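Local atomic coordinates of competence protein PILN (PDB entry 4BHQ), a protein that probably forms part of the inner membrane platform that initiates type IV pilus biogenesis, through a periplasmic domain of the PilN dimerization family. Residues 81-84 with 85-89; 89-92 with 93-96. All coordinates share one frame; numbering follows the deposited sequence.

Contact 1. Residues 81-84 with 85-89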
ATOM      1  N   ARG A  81      11.122  -2.860  -6.023  1.00 25.34           N
ATOM      2  CA  ARG A  81      12.085  -3.668  -6.754  1.00 27.53           C
ATOM      3  C   ARG A  81      12.966  -4.410  -5.758  1.00 28.16           C
ATOM      4  O   ARG A  81      13.207  -3.922  -4.671  1.00 26.90           O
ATOM      5  CB  ARG A  81      12.945  -2.831  -7.718  1.00 26.20           C
ATOM      6  CG  ARG A  81      13.980  -1.952  -7.006  1.00 26.77           C
ATOM      7  CD  ARG A  81      14.848  -1.187  -8.034  1.00 30.61           C
ATOM      8  NE  ARG A  81      15.769  -0.286  -7.383  1.00 32.63           N
ATOM      9  CZ  ARG A  81      17.072  -0.500  -7.299  1.00 33.51           C
ATOM     10  NH1 ARG A  81      17.626  -1.583  -7.869  1.00 37.10           N
ATOM     11  NH2 ARG A  81      17.801   0.343  -6.628  1.00 33.46           N
ATOM     12  N   ALA A  82      13.467  -5.575  -6.162  1.00 32.75           N
ATOM     13  CA  ALA A  82      14.378  -6.345  -5.273  1.00 30.98           C
ATOM     14  C   ALA A  82      15.804  -6.045  -5.621  1.00 30.53           C
ATOM     15  O   ALA A  82      16.147  -5.870  -6.767  1.00 34.57           O
ATOM     16  CB  ALA A  82      14.057  -7.863  -5.328  1.00 36.28           C
ATOM     17  N   LEU A  83      16.645  -5.944  -4.611  1.00 33.88           N
ATOM     18  CA  LEU A  83      18.070  -5.596  -4.842  1.00 37.34           C
ATOM     19  C   LEU A  83      18.921  -6.871  -4.972  1.00 41.26           C
ATOM     20  O   LEU A  83      18.822  -7.772  -4.146  1.00 35.14           O
ATOM     21  CB  LEU A  83      18.600  -4.766  -3.693  1.00 37.84           C
ATOM     22  CG  LEU A  83      18.479  -3.234  -3.785  1.00 37.94           C
ATOM     23  CD1 LEU A  83      17.066  -2.756  -3.973  1.00 33.69           C
ATOM     24  CD2 LEU A  83      19.116  -2.603  -2.543  1.00 44.41           C
ATOM     25  N   SER A  84      19.740  -6.939  -6.039  1.00 43.44           N
ATOM     26  CA  SER A  84      20.894  -7.864  -6.053  1.00 42.45           C
ATOM     27  C   SER A  84      21.726  -7.703  -4.787  1.00 44.26           C
ATOM     28  O   SER A  84      21.750  -6.629  -4.114  1.00 42.37           O
ATOM     29  CB  SER A  84      21.779  -7.570  -7.266  1.00 48.98           C
ATOM     30  OG  SER A  84      22.480  -6.358  -7.069  1.00 51.21           O
ATOM     31  N   GLU A  85      22.409  -8.769  -4.427  1.00 53.98           N
ATOM     32  CA  GLU A  85      23.269  -8.809  -3.227  1.00 57.97           C
ATOM     33  C   GLU A  85      24.358  -7.735  -3.327  1.00 48.35           C
ATOM     34  O   GLU A  85      24.688  -7.066  -2.338  1.00 44.16           O
ATOM     35  CB  GLU A  85      23.893 -10.203  -3.096  1.00 60.18           C
ATOM     36  CG  GLU A  85      22.845 -11.323  -3.053  1.00 74.54           C
ATOM     37  CD  GLU A  85      22.074 -11.565  -4.401  1.00 79.83           C
ATOM     38  OE1 GLU A  85      22.553 -11.129  -5.490  1.00 73.15           O
ATOM     39  OE2 GLU A  85      20.975 -12.211  -4.376  1.00 79.49           O
ATOM     40  N   GLU A  86      24.869  -7.564  -4.542  1.00 53.71           N
ATOM     41  CA  GLU A  86      25.921  -6.590  -4.846  1.00 54.52           C
ATOM     42  C   GLU A  86      25.425  -5.195  -4.599  1.00 52.49           C
ATOM     43  O   GLU A  86      26.123  -4.380  -3.993  1.00 54.99           O
ATOM     44  CB  GLU A  86      26.350  -6.692  -6.312  1.00 55.39           C
ATOM     45  CG  GLU A  86      27.233  -7.889  -6.638  1.00 61.17           C
ATOM     46  CD  GLU A  86      26.722  -8.680  -7.823  1.00 65.79           C
ATOM     47  OE1 GLU A  86      25.510  -8.615  -8.084  1.00 66.20           O
ATOM     48  OE2 GLU A  86      27.510  -9.402  -8.472  1.00 73.74           O
ATOM     49  N   GLU A  87      24.209  -4.908  -5.071  1.00 50.61           N
ATOM     50  CA  GLU A  87      23.714  -3.545  -4.935  1.00 52.88           C
ATOM     51  C   GLU A  87      23.454  -3.259  -3.451  1.00 46.70           C
ATOM     52  O   GLU A  87      23.834  -2.181  -2.921  1.00 44.70           O
ATOM     53  CB  GLU A  87      22.523  -3.257  -5.843  1.00 46.43           C
ATOM     54  CG  GLU A  87      22.054  -1.808  -5.743  1.00 49.15           C
ATOM     55  CD  GLU A  87      20.890  -1.493  -6.695  1.00 46.07           C
ATOM     56  OE1 GLU A  87      20.382  -2.421  -7.339  1.00 46.38           O
ATOM     57  OE2 GLU A  87      20.493  -0.322  -6.816  1.00 44.43           O
ATOM     58  N   ALA A  88      22.872  -4.241  -2.769  1.00 39.08           N
ATOM     59  CA  ALA A  88      22.607  -4.059  -1.336  1.00 40.23           C
ATOM     60  C   ALA A  88      23.897  -3.837  -0.580  1.00 40.88           C
ATOM     61  O   ALA A  88      23.978  -2.964   0.300  1.00 41.74           O
ATOM     62  CB  ALA A  88      21.891  -5.295  -0.788  1.00 46.41           C
ATOM     63  N   ALA A  89      24.930  -4.627  -0.914  1.00 49.01           N
ATOM     64  CA  ALA A  89      26.271  -4.414  -0.321  1.00 50.55           C
ATOM     65  C   ALA A  89      26.863  -2.995  -0.593  1.00 47.15           C
ATOM     66  O   ALA A  89      27.267  -2.308   0.331  1.00 52.46           O
ATOM     67  CB  ALA A  89      27.214  -5.502  -0.793  1.00 50.38           C
TER

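Contact 2. Residues 89-92 with 93-96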
ATOM      1  N   ALA A  89      24.930  -4.627  -0.914  1.00 49.01           N
ATOM      2  CA  ALA A  89      26.271  -4.414  -0.321  1.00 50.55           C
ATOM      3  C   ALA A  89      26.863  -2.995  -0.593  1.00 47.15           C
ATOM      4  O   ALA A  89      27.267  -2.308   0.331  1.00 52.46           O
ATOM      5  CB  ALA A  89      27.214  -5.502  -0.793  1.00 50.38           C
ATOM      6  N   ARG A  90      26.836  -2.538  -1.845  1.00 43.75           N
ATOM      7  CA  ARG A  90      27.257  -1.170  -2.175  1.00 40.72           C
ATOM      8  C   ARG A  90      26.457  -0.084  -1.486  1.00 42.18           C
ATOM      9  O   ARG A  90      27.038   0.924  -1.024  1.00 47.51           O
ATOM     10  CB  ARG A  90      27.175  -0.919  -3.683  1.00 48.88           C
ATOM     11  CG  ARG A  90      28.178  -1.676  -4.530  1.00 52.35           C
ATOM     12  CD  ARG A  90      28.314  -1.100  -5.957  1.00 50.54           C
ATOM     13  NE  ARG A  90      27.059  -1.077  -6.728  1.00 48.18           N
ATOM     14  CZ  ARG A  90      26.510  -2.141  -7.317  1.00 55.35           C
ATOM     15  NH1 ARG A  90      27.092  -3.347  -7.248  1.00 56.81           N
ATOM     16  NH2 ARG A  90      25.365  -2.007  -7.979  1.00 55.47           N
ATOM     17  N   LEU A  91      25.123  -0.231  -1.439  1.00 36.61           N
ATOM     18  CA  LEU A  91      24.276   0.797  -0.737  1.00 34.72           C
ATOM     19  C   LEU A  91      24.617   0.836   0.736  1.00 30.52           C
ATOM     20  O   LEU A  91      24.656   1.920   1.339  1.00 39.30           O
ATOM     21  CB  LEU A  91      22.769   0.498  -0.854  1.00 36.34           C
ATOM     22  CG  LEU A  91      22.168   0.800  -2.236  1.00 42.97           C
ATOM     23  CD1 LEU A  91      20.658   0.489  -2.251  1.00 37.03           C
ATOM     24  CD2 LEU A  91      22.428   2.258  -2.576  1.00 40.98           C
ATOM     25  N   ALA A  92      24.795  -0.338   1.342  1.00 33.11           N
ATOM     26  CA  ALA A  92      25.086  -0.417   2.753  1.00 39.08           C
ATOM     27  C   ALA A  92      26.434   0.264   3.043  1.00 46.58           C
ATOM     28  O   ALA A  92      26.561   0.930   4.080  1.00 42.12           O
ATOM     29  CB  ALA A  92      25.105  -1.887   3.244  1.00 35.33           C
ATOM     30  N   GLN A  93      27.426   0.075   2.169  1.00 56.82           N
ATOM     31  CA  GLN A  93      28.766   0.628   2.425  1.00 60.60           C
ATOM     32  C   GLN A  93      28.737   2.115   2.165  1.00 66.28           C
ATOM     33  O   GLN A  93      29.385   2.888   2.874  1.00 68.35           O
ATOM     34  CB  GLN A  93      29.833  -0.046   1.569  1.00 66.82           C
ATOM     35  CG  GLN A  93      30.086  -1.494   1.977  1.00 78.57           C
ATOM     36  CD  GLN A  93      31.057  -2.202   1.041  1.00 91.25           C
ATOM     37  OE1 GLN A  93      31.338  -1.721  -0.065  1.00 96.29           O
ATOM     38  NE2 GLN A  93      31.576  -3.352   1.483  1.00 89.86           N
ATOM     39  N   GLU A  94      27.955   2.518   1.169  1.00 63.84           N
ATOM     40  CA  GLU A  94      27.760   3.932   0.883  1.00 56.95           C
ATOM     41  C   GLU A  94      27.051   4.676   2.018  1.00 54.99           C
ATOM     42  O   GLU A  94      27.009   5.906   2.019  1.00 55.10           O
ATOM     43  CB  GLU A  94      26.957   4.070  -0.391  1.00 66.21           C
ATOM     44  CG  GLU A  94      26.724   5.497  -0.840  1.00 71.10           C
ATOM     45  CD  GLU A  94      26.301   5.533  -2.278  1.00 77.62           C
ATOM     46  OE1 GLU A  94      25.980   4.444  -2.795  1.00 75.33           O
ATOM     47  OE2 GLU A  94      26.304   6.636  -2.892  1.00 84.63           O
ATOM     48  N   GLY A  95      26.494   3.943   2.991  1.00 49.26           N
ATOM     49  CA  GLY A  95      25.767   4.595   4.106  1.00 44.43           C
ATOM     50  C   GLY A  95      24.300   4.942   3.868  1.00 44.62           C
ATOM     51  O   GLY A  95      23.627   5.418   4.764  1.00 46.99           O
ATOM     52  N   THR A  96      23.790   4.688   2.661  1.00 42.51           N
ATOM     53  CA  THR A  96      22.378   4.881   2.389  1.00 41.55           C
ATOM     54  C   THR A  96      21.534   4.016   3.362  1.00 39.21           C
ATOM     55  O   THR A  96      21.946   2.913   3.740  1.00 41.08           O
ATOM     56  CB  THR A  96      22.021   4.553   0.931  1.00 38.72           C
ATOM     57  OG1 THR A  96      22.978   5.159   0.044  1.00 45.57           O
ATOM     58  CG2 THR A  96      20.671   5.137   0.611  1.00 39.77           C
TER

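Contact 1. Residues 81-84 with 85-89
The guanidinium of Arg81 has the Glu87 carboxylate at its edge and Leu83 CD1 over the centre of one face, 4.0 Å above the plane. The grip is end-on. NH1 of Arg81 donates to Glu87 OE1 at 2.9 Å, and NH2 to Glu87 OE2 at 2.8 Å. Both oxygens lie close to the guanidinium plane, but the carboxylate is turned 37° from it. OE1 is met on its syn side, somewhat out of the carboxylate plane, and OE2 from above that plane. Glu87 reaches across with its chain fully extended, CG anti to the backbone N (chi1 -177°). Arg81 shortened to an alanine would probably leave the carboxylates of Glu87 and Glu105 without this positive partner, and Leu83 CD1 without its flat neighbour. Ser84 is the N-cap: its OG accepts from Glu87 N at 3.0 Å. Ser84 O takes Ala88 N in the first helical turn. Inward, Leu83 CD2 packs on Ala88 CB at 4.2 Å. The contact joins the end of strand 73-82 to the start of helix 85-93. Arg81 NH2 also forms a salt bridge with Glu105 on the adjacent strand 102-112, and Ala82 packs on Trp53 of the second subunit.

Contact 2. Residues 89-92 with 93-96
Leu91 and Thr96 meet through one methyl and one hydroxyl oxygen: Leu91 CD2 lies 3.9 Å from Thr96 OG1. Leu91 CG stands beside the backbone N, and a chi2 of -179° sets CD1 anti to CA. CD2, the other methyl of the fork, is the one facing Thr96 and Glu94. On Glu94, OE1 comes within 4.2 Å of the same CD2 methyl, a loose contact. Glu94 CB sits closer, 3.2 Å from Arg90 O. On another side of the turn, the aliphatic part of Gln93 lies against the backbone, with CG 3.4 Å from Ala89 O.

These side chains are placed by the main chain of the last helical turn. Gln93 N donates to Ala89 O, and Glu94 N to Arg90 O at 2.9 Å. The helix then closes with a Schellman motif. Gly95 has a positive phi of 85°, and two weak bonds run back into the turn. One joins Thr96 N to Leu91 O at 3.2 Å, with a strongly bent angle of 123°. The other joins Gly95 N to Ala92 O. At Gly95 a CB would collide with the carbonyl oxygen of Glu94, which explains a glycine at this place.

The reversal at Gly95 takes the chain off helix 85-93 into the loop that leads to strand 102-112. Further out, Ala89 touches Arg101, late in that same loop.

Contacts 1 and 2 hold opposite ends of the short helix 85-93 and share Ala89. Their centres are about 10 Å apart, on the same side of the chain's centre. Contact 1 is partly buried, with Leu83 and Ala88 shielded, and it ties the helix to the end of a strand. Contact 2 lies at the surface, and none of its residues is buried. Their chemistry differs accordingly. The start of the helix adds a charged pair and a serine cap to its backbone bond, whereas the end is held mainly by backbone bonds and a glycine turn. The two contacts meet through leucines, with Leu83 CD2 3.5 Å from Leu91 CD1.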